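Local coordinates for major capsid protein (PDB 5J7O), which probably builds the capsid shell of Faustovirus, a large double-stranded DNA virus, from trimers of double jelly-roll subunits, at residues 71-77 against 393-399; 95-101 against 309-313; 191-195 against 319-323; 412-416 against 617-621. All coordinates share one frame; numbering follows the deposited sequence.

Contact 1: residues 71-77 against 393-399; sequences YEYQKTR and ELYINNI
Lys75 reaches across to Glu393 and sets NZ 2.9 Å from OE2, a salt bridge in which NZ meets OE2 on its syn side, somewhat out of the carboxylate plane. The same oxygen lies over the guanidinium of Arg77, whose plane is stacked within 8° of the carboxylate; at 3.7 Å from Arg77 NH2 to Glu393 OE2 this second pairing is long and purely electrostatic, since no N-H points at the oxygen. Arg77 NH1 bonds instead to Asn391. Glu393 OE1 takes a hydrogen from a water at 2.6 Å. With CG between the backbone N and the carbonyl carbon (chi1 63°), the Lys75 chain runs alongside Tyr395, and its CB sits 3.7 Å from the ring centroid, over the face. Six backbone bonds join strands 71-76 and 393-399 as an antiparallel ladder, pairing Glu72, Gln74 and Thr76 with Asn398, Ile396 and Leu394. This ladder belongs to a sheet of the double jelly-roll capsid fold, with strand 99-109 on the far flank of strand 389-401. Asn397 lays its amide over the Tyr73 ring, the planes 12° apart and Asn397 CB 3.8 Å from the Tyr73 ring centroid. Asp102 bonds to Tyr73 OH and Asn397 ND2; Tyr73 OH also bonds to Tyr553 OH of the second subunit. On the face of Gln74 and Asn398, a water donates to Gln74 OE1 at 2.7 Å and accepts from Asn398 ND2 at 3.3 Å, while ND2 also makes a weak bond to Ile396 O and Asn398 OD1 accepts from Gly97 N. Tyr71 OH is satisfied by the Cys572 carbonyl of the second subunit.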
loop_
_atom_site.group_PDB
_atom_site.type_symbol
_atom_site.label_atom_id
_atom_site.label_comp_id
_atom_site.label_asym_id
_atom_site.label_seq_id
_atom_site.Cartn_x
_atom_site.Cartn_y
_atom_site.Cartn_z
ATOM N N TYR B 71 12.745 -10.066 30.692
ATOM C CA TYR B 71 13.402 -8.845 30.256
ATOM C C TYR B 71 12.691 -7.624 30.822
ATOM O O TYR B 71 11.549 -7.692 31.281
ATOM C CB TYR B 71 13.495 -8.752 28.719
ATOM C CG TYR B 71 12.182 -8.724 27.964
ATOM C CD1 TYR B 71 11.468 -7.542 27.808
ATOM C CD2 TYR B 71 11.679 -9.874 27.367
ATOM C CE1 TYR B 71 10.276 -7.512 27.106
ATOM C CE2 TYR B 71 10.490 -9.853 26.663
ATOM C CZ TYR B 71 9.794 -8.670 26.535
ATOM O OH TYR B 71 8.610 -8.645 25.833
ATOM N N GLU B 72 13.406 -6.502 30.791
ATOM C CA GLU B 72 12.901 -5.223 31.264
ATOM C C GLU B 72 13.770 -4.121 30.679
ATOM O O GLU B 72 14.996 -4.254 30.625
ATOM C CB GLU B 72 12.902 -5.143 32.794
ATOM C CG GLU B 72 12.444 -3.800 33.339
ATOM C CD GLU B 72 12.704 -3.650 34.825
ATOM O OE1 GLU B 72 13.236 -4.600 35.438
ATOM O OE2 GLU B 72 12.379 -2.579 35.380
ATOM N N TYR B 73 13.133 -3.041 30.244
ATOM C CA TYR B 73 13.846 -1.921 29.653
ATOM C C TYR B 73 14.313 -0.948 30.727
ATOM O O TYR B 73 13.711 -0.830 31.798
ATOM C CB TYR B 73 12.967 -1.197 28.634
ATOM C CG TYR B 73 12.806 -1.958 27.341
ATOM C CD1 TYR B 73 13.634 -1.701 26.257
ATOM C CD2 TYR B 73 11.836 -2.942 27.208
ATOM C CE1 TYR B 73 13.495 -2.399 25.072
ATOM C CE2 TYR B 73 11.691 -3.645 26.028
ATOM C CZ TYR B 73 12.523 -3.370 24.965
ATOM O OH TYR B 73 12.383 -4.067 23.787
ATOM N N GLN B 74 15.406 -0.252 30.425
ATOM C CA GLN B 74 15.991 0.735 31.320
ATOM C C GLN B 74 16.518 1.883 30.478
ATOM O O GLN B 74 17.235 1.654 29.500
ATOM C CB GLN B 74 17.118 0.121 32.160
ATOM C CG GLN B 74 17.738 1.070 33.171
ATOM C CD GLN B 74 18.850 0.417 33.970
ATOM O OE1 GLN B 74 19.775 -0.166 33.405
ATOM N NE2 GLN B 74 18.757 0.503 35.292
ATOM N N LYS B 75 16.156 3.108 30.845
ATOM C CA LYS B 75 16.576 4.294 30.113
ATOM C C LYS B 75 17.586 5.082 30.934
ATOM O O LYS B 75 17.461 5.190 32.159
ATOM C CB LYS B 75 15.377 5.176 29.745
ATOM C CG LYS B 75 14.601 5.755 30.916
ATOM C CD LYS B 75 13.347 6.465 30.422
ATOM C CE LYS B 75 12.620 7.188 31.543
ATOM N NZ LYS B 75 13.302 8.455 31.925
ATOM N N THR B 76 18.597 5.619 30.254
ATOM C CA THR B 76 19.667 6.352 30.911
ATOM C C THR B 76 19.978 7.614 30.118
ATOM O O THR B 76 19.670 7.720 28.928
ATOM C CB THR B 76 20.933 5.496 31.061
ATOM O OG1 THR B 76 21.882 6.184 31.886
ATOM C CG2 THR B 76 21.559 5.218 29.701
ATOM N N ARG B 77 20.592 8.572 30.798
ATOM C CA ARG B 77 20.944 9.863 30.236
ATOM C C ARG B 77 22.403 9.885 29.805
ATOM O O ARG B 77 23.210 9.072 30.266
ATOM C CB ARG B 77 20.685 10.974 31.261
ATOM C CG ARG B 77 19.227 11.112 31.649
ATOM C CD ARG B 77 18.949 12.456 32.295
ATOM N NE ARG B 77 17.529 12.624 32.592
ATOM C CZ ARG B 77 16.618 12.987 31.695
ATOM N NH1 ARG B 77 16.975 13.220 30.439
ATOM N NH2 ARG B 77 15.348 13.115 32.052
ATOM N N GLU B 393 17.578 10.176 25.540
ATOM C CA GLU B 393 17.800 9.084 26.475
ATOM C C GLU B 393 17.931 7.781 25.705
ATOM O O GLU B 393 17.232 7.566 24.711
ATOM C CB GLU B 393 16.656 8.973 27.495
ATOM C CG GLU B 393 16.701 10.000 28.614
ATOM C CD GLU B 393 15.497 9.907 29.535
ATOM O OE1 GLU B 393 14.357 10.038 29.041
ATOM O OE2 GLU B 393 15.690 9.694 30.750
ATOM N N LEU B 394 18.824 6.913 26.171
ATOM C CA LEU B 394 19.038 5.606 25.565
ATOM C C LEU B 394 18.238 4.559 26.330
ATOM O O LEU B 394 18.406 4.409 27.545
ATOM C CB LEU B 394 20.521 5.237 25.558
ATOM C CG LEU B 394 20.827 3.795 25.143
ATOM C CD1 LEU B 394 20.348 3.523 23.724
ATOM C CD2 LEU B 394 22.310 3.488 25.283
ATOM N N TYR B 395 17.375 3.841 25.619
ATOM C CA TYR B 395 16.590 2.755 26.189
ATOM C C TYR B 395 17.275 1.432 25.873
ATOM O O TYR B 395 17.576 1.148 24.710
ATOM C CB TYR B 395 15.163 2.758 25.635
ATOM C CG TYR B 395 14.290 3.887 26.139
ATOM C CD1 TYR B 395 14.659 5.215 25.961
ATOM C CD2 TYR B 395 13.085 3.624 26.775
ATOM C CE1 TYR B 395 13.861 6.246 26.417
ATOM C CE2 TYR B 395 12.279 4.649 27.232
ATOM C CZ TYR B 395 12.672 5.958 27.051
ATOM O OH TYR B 395 11.875 6.983 27.504
ATOM N N ILE B 396 17.524 0.632 26.906
ATOM C CA ILE B 396 18.247 -0.627 26.772
ATOM C C ILE B 396 17.395 -1.744 27.354
ATOM O O ILE B 396 16.969 -1.666 28.513
ATOM C CB ILE B 396 19.615 -0.580 27.477
ATOM C CG1 ILE B 396 20.408 0.650 27.033
ATOM C CG2 ILE B 396 20.401 -1.853 27.197
ATOM C CD1 ILE B 396 21.632 0.916 27.878
ATOM N N ASN B 397 17.150 -2.779 26.557
ATOM C CA ASN B 397 16.476 -3.971 27.050
ATOM C C ASN B 397 17.469 -4.826 27.825
ATOM O O ASN B 397 18.569 -5.107 27.339
ATOM C CB ASN B 397 15.875 -4.767 25.892
ATOM C CG ASN B 397 14.939 -5.863 26.361
ATOM O OD1 ASN B 397 14.562 -5.914 27.531
ATOM N ND2 ASN B 397 14.551 -6.743 25.446
ATOM N N ASN B 398 17.087 -5.230 29.033
ATOM C CA ASN B 398 17.948 -6.009 29.912
ATOM C C ASN B 398 17.320 -7.370 30.167
ATOM O O ASN B 398 16.171 -7.454 30.613
ATOM C CB ASN B 398 18.188 -5.277 31.234
ATOM C CG ASN B 398 19.180 -4.144 31.094
ATOM O OD1 ASN B 398 20.371 -4.311 31.360
ATOM N ND2 ASN B 398 18.700 -2.984 30.664
ATOM N N ILE B 399 18.079 -8.428 29.894
ATOM C CA ILE B 399 17.600 -9.801 30.004
ATOM C C ILE B 399 18.155 -10.418 31.281
ATOM O O ILE B 399 19.353 -10.304 31.567
ATOM C CB ILE B 399 18.001 -10.626 28.770
ATOM C CG1 ILE B 399 17.313 -10.075 27.519
ATOM C CG2 ILE B 399 17.667 -12.095 28.969
ATOM C CD1 ILE B 399 17.596 -10.869 26.264
HETATM O O HOH W 1 20.818 -0.501 30.964
HETATM O O HOH W 2 12.534 11.441 30.285
#

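Contact 2: residues 95-101 against 309-313; sequences QFGDFFS and AIASV
The Phe100 ring lies across Ile310, which offers CB to one face of the ring, 4.2 Å from the centroid and displaced toward the rim. CZ meets the CG2 branch of Ile310 at 3.7 Å. The ring is brought over its neighbour by a chi1 of 51°, which tucks CG between the backbone N and the carbonyl carbon. Phe99 differs, with chi1 -57° setting CG beside its own N and anti to the carbonyl carbon, and packs on the opposite face of the sheet: CB touches Ala309 CB at 3.6 Å, and CE2 lies 3.8 Å from Ala311 CB. Two backbone bonds between Phe100 and Ile310 make an antiparallel hydrogen-bonded pair, so the short strand 310-311 edges strand 99-109 of a jelly-roll sheet. Asp98 and Phe99 both face Ile399 on the neighbouring strand, a classic beta bulge. At the bulge, Ser312 N donates almost straight to Asp98 O (2.7 Å, 169° at the hydrogen), and a water donates to this carbonyl while accepting from Val313 N. Ser312 OG bonds to Arg320 NH1, while its CB rests 3.4 Å from Gly97 O. Beyond Phe99 and Ala309 comes Ile59 of the third subunit.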
loop_
_atom_site.group_PDB
_atom_site.type_symbol
_atom_site.label_atom_id
_atom_site.label_comp_id
_atom_site.label_asym_id
_atom_site.label_seq_id
_atom_site.Cartn_x
_atom_site.Cartn_y
_atom_site.Cartn_z
ATOM N N GLN B 95 24.890 -1.170 34.396
ATOM C CA GLN B 95 24.847 -2.552 34.844
ATOM C C GLN B 95 23.461 -2.842 35.404
ATOM O O GLN B 95 23.039 -2.225 36.388
ATOM C CB GLN B 95 25.927 -2.808 35.890
ATOM C CG GLN B 95 26.268 -4.273 36.073
ATOM C CD GLN B 95 27.605 -4.468 36.749
ATOM O OE1 GLN B 95 28.644 -4.520 36.090
ATOM N NE2 GLN B 95 27.590 -4.578 38.072
ATOM N N PHE B 96 22.747 -3.766 34.766
ATOM C CA PHE B 96 21.374 -4.058 35.154
ATOM C C PHE B 96 21.083 -5.547 35.011
ATOM O O PHE B 96 20.993 -6.267 36.010
ATOM C CB PHE B 96 20.398 -3.233 34.311
ATOM C CG PHE B 96 18.986 -3.243 34.823
ATOM C CD1 PHE B 96 18.709 -3.574 36.140
ATOM C CD2 PHE B 96 17.933 -2.923 33.982
ATOM C CE1 PHE B 96 17.408 -3.583 36.607
ATOM C CE2 PHE B 96 16.630 -2.931 34.443
ATOM C CZ PHE B 96 16.367 -3.261 35.757
ATOM N N GLY B 97 20.939 -6.019 33.771
ATOM C CA GLY B 97 20.638 -7.415 33.536
ATOM C C GLY B 97 21.882 -8.263 33.335
ATOM O O GLY B 97 23.006 -7.768 33.274
ATOM N N ASP B 98 21.660 -9.577 33.247
ATOM C CA ASP B 98 22.740 -10.483 32.878
ATOM C C ASP B 98 23.160 -10.273 31.430
ATOM O O ASP B 98 24.322 -10.508 31.078
ATOM C CB ASP B 98 22.309 -11.933 33.100
ATOM C CG ASP B 98 21.877 -12.200 34.528
ATOM O OD1 ASP B 98 22.584 -11.757 35.457
ATOM O OD2 ASP B 98 20.826 -12.846 34.722
ATOM N N PHE B 99 22.229 -9.839 30.585
ATOM C CA PHE B 99 22.490 -9.541 29.186
ATOM C C PHE B 99 21.782 -8.239 28.839
ATOM O O PHE B 99 20.826 -7.837 29.506
ATOM C CB PHE B 99 22.001 -10.668 28.258
ATOM C CG PHE B 99 22.590 -12.018 28.564
ATOM C CD1 PHE B 99 22.095 -12.789 29.603
ATOM C CD2 PHE B 99 23.622 -12.527 27.793
ATOM C CE1 PHE B 99 22.633 -14.031 29.883
ATOM C CE2 PHE B 99 24.164 -13.769 28.066
ATOM C CZ PHE B 99 23.670 -14.520 29.114
ATOM N N PHE B 100 22.259 -7.572 27.790
ATOM C CA PHE B 100 21.541 -6.439 27.225
ATOM C C PHE B 100 21.345 -6.659 25.733
ATOM O O PHE B 100 22.179 -7.274 25.062
ATOM C CB PHE B 100 22.244 -5.090 27.499
ATOM C CG PHE B 100 23.702 -5.055 27.130
ATOM C CD1 PHE B 100 24.671 -5.433 28.046
ATOM C CD2 PHE B 100 24.105 -4.599 25.886
ATOM C CE1 PHE B 100 26.013 -5.384 27.717
ATOM C CE2 PHE B 100 25.447 -4.547 25.550
ATOM C CZ PHE B 100 26.401 -4.941 26.467
ATOM N N SER B 101 20.218 -6.161 25.223
ATOM C CA SER B 101 19.782 -6.493 23.872
ATOM C C SER B 101 19.473 -5.247 23.050
ATOM O O SER B 101 20.343 -4.393 22.856
ATOM C CB SER B 101 18.558 -7.409 23.930
ATOM O OG SER B 101 18.280 -7.979 22.663
ATOM N N ALA B 309 21.917 -11.621 22.549
ATOM C CA ALA B 309 22.157 -10.682 23.635
ATOM C C ALA B 309 23.584 -10.829 24.150
ATOM O O ALA B 309 24.155 -11.923 24.165
ATOM C CB ALA B 309 21.154 -10.908 24.766
ATOM N N ILE B 310 24.165 -9.710 24.566
ATOM C CA ILE B 310 25.564 -9.664 24.974
ATOM C C ILE B 310 25.657 -9.906 26.474
ATOM O O ILE B 310 24.972 -9.245 27.263
ATOM C CB ILE B 310 26.202 -8.318 24.594
ATOM C CG1 ILE B 310 26.189 -8.136 23.075
ATOM C CG2 ILE B 310 27.619 -8.225 25.137
ATOM C CD1 ILE B 310 26.826 -6.847 22.616
ATOM N N ALA B 311 26.510 -10.849 26.867
ATOM C CA ALA B 311 26.720 -11.134 28.280
ATOM C C ALA B 311 27.315 -9.920 28.978
ATOM O O ALA B 311 28.360 -9.406 28.566
ATOM C CB ALA B 311 27.632 -12.348 28.443
ATOM N N SER B 312 26.641 -9.460 30.036
ATOM C CA SER B 312 27.101 -8.276 30.754
ATOM C C SER B 312 28.495 -8.476 31.334
ATOM O O SER B 312 29.246 -7.507 31.496
ATOM C CB SER B 312 26.111 -7.916 31.862
ATOM O OG SER B 312 26.503 -6.733 32.537
ATOM N N VAL B 313 28.863 -9.721 31.646
ATOM C CA VAL B 313 30.198 -9.980 32.173
ATOM C C VAL B 313 31.245 -9.914 31.066
ATOM O O VAL B 313 32.384 -9.498 31.308
ATOM C CB VAL B 313 30.230 -11.338 32.903
ATOM C CG1 VAL B 313 29.284 -11.325 34.092
ATOM C CG2 VAL B 313 29.871 -12.471 31.951
HETATM O O HOH W 3 26.712 -11.557 32.008
#

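Contact 3: residues 191-195 against 319-323; sequences FEVNG and QRFIT
A four-stranded antiparallel sheet of the double jelly-roll capsid fold has strands 186-193 and 320-326 as its inner pair, and Glu192 and Phe321 form the hydrogen-bonded couple here. Glu192 N donates to Phe321 O at 2.9 Å with a nearly straight bond (177° at the hydrogen), and Phe321 N returns one to Glu192 O in the carbonyl plane. Two residues on, just past strand 191-193, Asn194 N still reaches Gln319 O at 3.1 Å. On the face of Phe191 and Ile322 the contact is apolar: the CD1 methyl of Ile322 lies 3.7 Å from Phe191 CD1, approaching the ring obliquely, while Phe321 O sits at the ring edge near its plane. CG2 of Val193, two residues along the same strand, covers one face of the Phe191 ring. The other face of the sheet is more polar. There the extended Glu192 chain carries OE1 to within 3.4 Å of Thr323 OG1, a weak bond, and the same OE1 has Lys190 NZ as a long, weak ion-pair partner. Strand 88-92 flanks strand 320-326 on its outer side and receives Phe321 at Gln90 and Ser92, whereas strand 196-202 lies beyond strand 186-193 and packs Leu198 against Phe191 and Val193; Arg320 and Ile322 reach over to Phe100 and Met103 of strand 99-109.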
loop_
_atom_site.group_PDB
_atom_site.type_symbol
_atom_site.label_atom_id
_atom_site.label_comp_id
_atom_site.label_asym_id
_atom_site.label_seq_id
_atom_site.Cartn_x
_atom_site.Cartn_y
_atom_site.Cartn_z
ATOM N N PHE B 191 29.324 1.757 19.015
ATOM C CA PHE B 191 29.348 0.846 20.155
ATOM C C PHE B 191 30.810 0.646 20.529
ATOM O O PHE B 191 31.551 -0.041 19.818
ATOM C CB PHE B 191 28.671 -0.483 19.823
ATOM C CG PHE B 191 28.703 -1.477 20.952
ATOM C CD1 PHE B 191 28.623 -1.057 22.270
ATOM C CD2 PHE B 191 28.828 -2.833 20.694
ATOM C CE1 PHE B 191 28.657 -1.969 23.308
ATOM C CE2 PHE B 191 28.865 -3.749 21.729
ATOM C CZ PHE B 191 28.779 -3.316 23.037
ATOM N N GLU B 192 31.222 1.242 21.645
ATOM C CA GLU B 192 32.629 1.402 21.985
ATOM C C GLU B 192 32.983 0.544 23.193
ATOM O O GLU B 192 32.286 0.584 24.213
ATOM C CB GLU B 192 32.934 2.873 22.269
ATOM C CG GLU B 192 34.343 3.311 21.932
ATOM C CD GLU B 192 34.482 4.820 21.929
ATOM O OE1 GLU B 192 33.445 5.511 21.821
ATOM O OE2 GLU B 192 35.622 5.316 22.037
ATOM N N VAL B 193 34.062 -0.230 23.074
ATOM C CA VAL B 193 34.567 -1.066 24.158
ATOM C C VAL B 193 36.076 -0.884 24.243
ATOM O O VAL B 193 36.780 -1.033 23.238
ATOM C CB VAL B 193 34.219 -2.555 23.956
ATOM C CG1 VAL B 193 34.686 -3.374 25.152
ATOM C CG2 VAL B 193 32.724 -2.737 23.735
ATOM N N ASN B 194 36.568 -0.560 25.443
ATOM C CA ASN B 194 38.000 -0.386 25.709
ATOM C C ASN B 194 38.613 0.716 24.850
ATOM O O ASN B 194 39.812 0.697 24.562
ATOM C CB ASN B 194 38.771 -1.695 25.512
ATOM C CG ASN B 194 38.186 -2.837 26.307
ATOM O OD1 ASN B 194 37.372 -2.626 27.201
ATOM N ND2 ASN B 194 38.599 -4.058 25.987
ATOM N N GLY B 195 37.800 1.689 24.439
ATOM C CA GLY B 195 38.246 2.735 23.549
ATOM C C GLY B 195 38.217 2.379 22.079
ATOM O O GLY B 195 38.295 3.281 21.237
ATOM N N GLN B 319 33.673 0.469 30.663
ATOM C CA GLN B 319 34.441 0.560 29.428
ATOM C C GLN B 319 33.560 0.332 28.206
ATOM O O GLN B 319 34.075 0.078 27.113
ATOM C CB GLN B 319 35.599 -0.439 29.444
ATOM C CG GLN B 319 35.262 -1.742 30.151
ATOM C CD GLN B 319 36.268 -2.838 29.873
ATOM O OE1 GLN B 319 35.942 -3.851 29.255
ATOM N NE2 GLN B 319 37.496 -2.648 30.340
ATOM N N ARG B 320 32.241 0.413 28.373
ATOM C CA ARG B 320 31.281 0.188 27.302
ATOM C C ARG B 320 30.415 1.430 27.145
ATOM O O ARG B 320 29.869 1.941 28.130
ATOM C CB ARG B 320 30.421 -1.046 27.593
ATOM C CG ARG B 320 29.757 -1.032 28.963
ATOM C CD ARG B 320 29.159 -2.383 29.317
ATOM N NE ARG B 320 28.175 -2.273 30.390
ATOM C CZ ARG B 320 27.620 -3.313 31.005
ATOM N NH1 ARG B 320 27.960 -4.547 30.659
ATOM N NH2 ARG B 320 26.729 -3.118 31.967
ATOM N N PHE B 321 30.296 1.921 25.913
ATOM C CA PHE B 321 29.591 3.170 25.671
ATOM C C PHE B 321 28.856 3.109 24.342
ATOM O O PHE B 321 29.236 2.363 23.435
ATOM C CB PHE B 321 30.547 4.370 25.661
ATOM C CG PHE B 321 31.316 4.549 26.934
ATOM C CD1 PHE B 321 30.787 5.285 27.981
ATOM C CD2 PHE B 321 32.574 3.988 27.084
ATOM C CE1 PHE B 321 31.496 5.456 29.154
ATOM C CE2 PHE B 321 33.287 4.154 28.255
ATOM C CZ PHE B 321 32.748 4.889 29.290
ATOM N N ILE B 322 27.797 3.907 24.242
ATOM C CA ILE B 322 27.123 4.189 22.981
ATOM C C ILE B 322 27.349 5.663 22.676
ATOM O O ILE B 322 26.865 6.540 23.403
ATOM C CB ILE B 322 25.626 3.855 23.037
ATOM C CG1 ILE B 322 25.420 2.344 23.156
ATOM C CG2 ILE B 322 24.918 4.393 21.801
ATOM C CD1 ILE B 322 25.984 1.556 21.991
ATOM N N THR B 323 28.097 5.939 21.614
ATOM C CA THR B 323 28.429 7.297 21.205
ATOM C C THR B 323 27.645 7.643 19.946
ATOM O O THR B 323 27.581 6.840 19.010
ATOM C CB THR B 323 29.933 7.441 20.961
ATOM O OG1 THR B 323 30.627 7.400 22.214
ATOM C CG2 THR B 323 30.247 8.747 20.249
#

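Contact 4: residues 412-416 against 617-621; sequences RIGFT and NFLLI
The Thr416 and Leu619 side chains run alongside each other from the same face, with the Thr416 CG2 methyl 3.6 Å from Leu619 CB. That methyl occupies the position between the backbone N and the carbonyl carbon because OG1 is turned anti to N (chi1 170°). In the backbone, Thr416 N donates to Leu619 O at 3.0 Å, in the carbonyl plane, while the return bond from Leu619 N to Thr416 O is bent and weak. On the opposite face Phe415 CB meets the CD2 methyl of Leu620 at 4.0 Å, and the rings of Phe415 and Phe618 approach to 4.2 Å between Phe415 CD2 and Phe618 CD1. Gly414, at positive phi, leads from helix 403-412 into strand 415-428, and its carbonyl accepts a weak bond from Ile621 N. Just before it, the Ile413 and Ile621 side chains run roughly perpendicular, Ile413 CG2 lying 3.9 Å from Ile621 CG1. Farther out, the third subunit places Ser61 against Ile413 and Thr416 and Tyr63 against Phe415, and takes a salt bridge from Arg412 to its Asp43. With one firm cross-strand hydrogen bond and two weak ones, this end of the strand pair relies largely on methyl and aromatic packing.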
loop_
_atom_site.group_PDB
_atom_site.type_symbol
_atom_site.label_atom_id
_atom_site.label_comp_id
_atom_site.label_asym_id
_atom_site.label_seq_id
_atom_site.Cartn_x
_atom_site.Cartn_y
_atom_site.Cartn_z
ATOM N N ARG B 412 30.567 -22.054 28.697
ATOM C CA ARG B 412 30.480 -23.049 27.635
ATOM C C ARG B 412 30.184 -22.496 26.246
ATOM O O ARG B 412 30.495 -23.181 25.264
ATOM C CB ARG B 412 29.412 -24.100 27.975
ATOM C CG ARG B 412 29.809 -25.042 29.101
ATOM C CD ARG B 412 30.140 -26.428 28.571
ATOM N NE ARG B 412 30.778 -27.263 29.586
ATOM C CZ ARG B 412 32.075 -27.553 29.605
ATOM N NH1 ARG B 412 32.877 -27.082 28.659
ATOM N NH2 ARG B 412 32.570 -28.320 30.566
ATOM N N ILE B 413 29.599 -21.303 26.119
ATOM C CA ILE B 413 29.243 -20.811 24.790
ATOM C C ILE B 413 30.491 -20.508 23.969
ATOM O O ILE B 413 30.467 -20.594 22.735
ATOM C CB ILE B 413 28.320 -19.582 24.896
ATOM C CG1 ILE B 413 27.703 -19.254 23.533
ATOM C CG2 ILE B 413 29.076 -18.378 25.437
ATOM C CD1 ILE B 413 26.798 -20.340 22.993
ATOM N N GLY B 414 31.598 -20.167 24.624
ATOM C CA GLY B 414 32.829 -19.877 23.920
ATOM C C GLY B 414 32.836 -18.527 23.234
ATOM O O GLY B 414 33.514 -17.599 23.684
ATOM N N PHE B 415 32.080 -18.400 22.145
ATOM C CA PHE B 415 32.088 -17.182 21.353
ATOM C C PHE B 415 30.716 -16.981 20.724
ATOM O O PHE B 415 29.857 -17.866 20.754
ATOM C CB PHE B 415 33.177 -17.223 20.274
ATOM C CG PHE B 415 32.950 -18.276 19.222
ATOM C CD1 PHE B 415 33.240 -19.608 19.479
ATOM C CD2 PHE B 415 32.459 -17.934 17.972
ATOM C CE1 PHE B 415 33.033 -20.577 18.514
ATOM C CE2 PHE B 415 32.252 -18.899 17.002
ATOM C CZ PHE B 415 32.541 -20.222 17.274
ATOM N N THR B 416 30.523 -15.796 20.151
ATOM C CA THR B 416 29.311 -15.462 19.419
ATOM C C THR B 416 29.678 -14.796 18.102
ATOM O O THR B 416 30.606 -13.983 18.043
ATOM C CB THR B 416 28.389 -14.531 20.226
ATOM O OG1 THR B 416 27.331 -14.059 19.381
ATOM C CG2 THR B 416 29.158 -13.342 20.778
ATOM N N ASN B 617 32.256 -11.156 12.050
ATOM C CA ASN B 617 33.352 -11.217 13.004
ATOM C C ASN B 617 32.889 -12.057 14.188
ATOM O O ASN B 617 31.848 -12.721 14.136
ATOM C CB ASN B 617 33.810 -9.811 13.414
ATOM C CG ASN B 617 35.243 -9.791 13.918
ATOM O OD1 ASN B 617 35.705 -10.743 14.547
ATOM N ND2 ASN B 617 35.954 -8.709 13.636
ATOM N N PHE B 618 33.667 -12.030 15.267
ATOM C CA PHE B 618 33.435 -12.900 16.409
ATOM C C PHE B 618 33.661 -12.109 17.689
ATOM O O PHE B 618 34.251 -11.027 17.679
ATOM C CB PHE B 618 34.350 -14.132 16.355
ATOM C CG PHE B 618 34.480 -14.723 14.977
ATOM C CD1 PHE B 618 33.609 -15.708 14.546
ATOM C CD2 PHE B 618 35.465 -14.282 14.107
ATOM C CE1 PHE B 618 33.718 -16.247 13.279
ATOM C CE2 PHE B 618 35.576 -14.814 12.837
ATOM C CZ PHE B 618 34.702 -15.800 12.423
ATOM N N LEU B 619 33.176 -12.662 18.799
ATOM C CA LEU B 619 33.271 -12.005 20.097
ATOM C C LEU B 619 33.484 -13.067 21.163
ATOM O O LEU B 619 32.653 -13.968 21.317
ATOM C CB LEU B 619 32.010 -11.188 20.394
ATOM C CG LEU B 619 32.131 -10.047 21.405
ATOM C CD1 LEU B 619 32.985 -8.924 20.838
ATOM C CD2 LEU B 619 30.756 -9.533 21.801
ATOM N N LEU B 620 34.592 -12.967 21.894
ATOM C CA LEU B 620 34.876 -13.932 22.942
ATOM C C LEU B 620 34.073 -13.614 24.201
ATOM O O LEU B 620 33.553 -12.509 24.383
ATOM C CB LEU B 620 36.370 -13.962 23.269
ATOM C CG LEU B 620 37.309 -14.549 22.211
ATOM C CD1 LEU B 620 38.655 -14.895 22.831
ATOM C CD2 LEU B 620 36.691 -15.768 21.544
ATOM N N ILE B 621 33.984 -14.610 25.080
ATOM C CA ILE B 621 33.169 -14.526 26.285
ATOM C C ILE B 621 34.088 -14.391 27.494
ATOM O O ILE B 621 35.315 -14.448 27.359
ATOM C CB ILE B 621 32.247 -15.758 26.398
ATOM C CG1 ILE B 621 30.906 -15.380 27.030
ATOM C CG2 ILE B 621 32.938 -16.899 27.149
ATOM C CD1 ILE B 621 29.990 -14.625 26.087
#

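How the contacts relate
Contact 2 is the most buried, contacts 1 and 3 are partly buried, and contact 4 lies at the surface. Contacts 1 and 2 share a sheet: strands 389-401 and 99-109 are neighbours, probably bonded from Ile399 N to Phe99 O and from Ser101 N to Asn397 O. Contact 3 belongs to a second sheet and meets contact 2 through Arg320 and Ser312, and contact 1 where Ile322 packs on Leu394. Contact 4, in a third sheet, touches contact 2 through Ile621 and Ala311. Salt bridges across the strands occur only in contact 1; contacts 2 and 4 pair mainly apolar side chains beside the third subunit, whereas no other chain reaches contact 3.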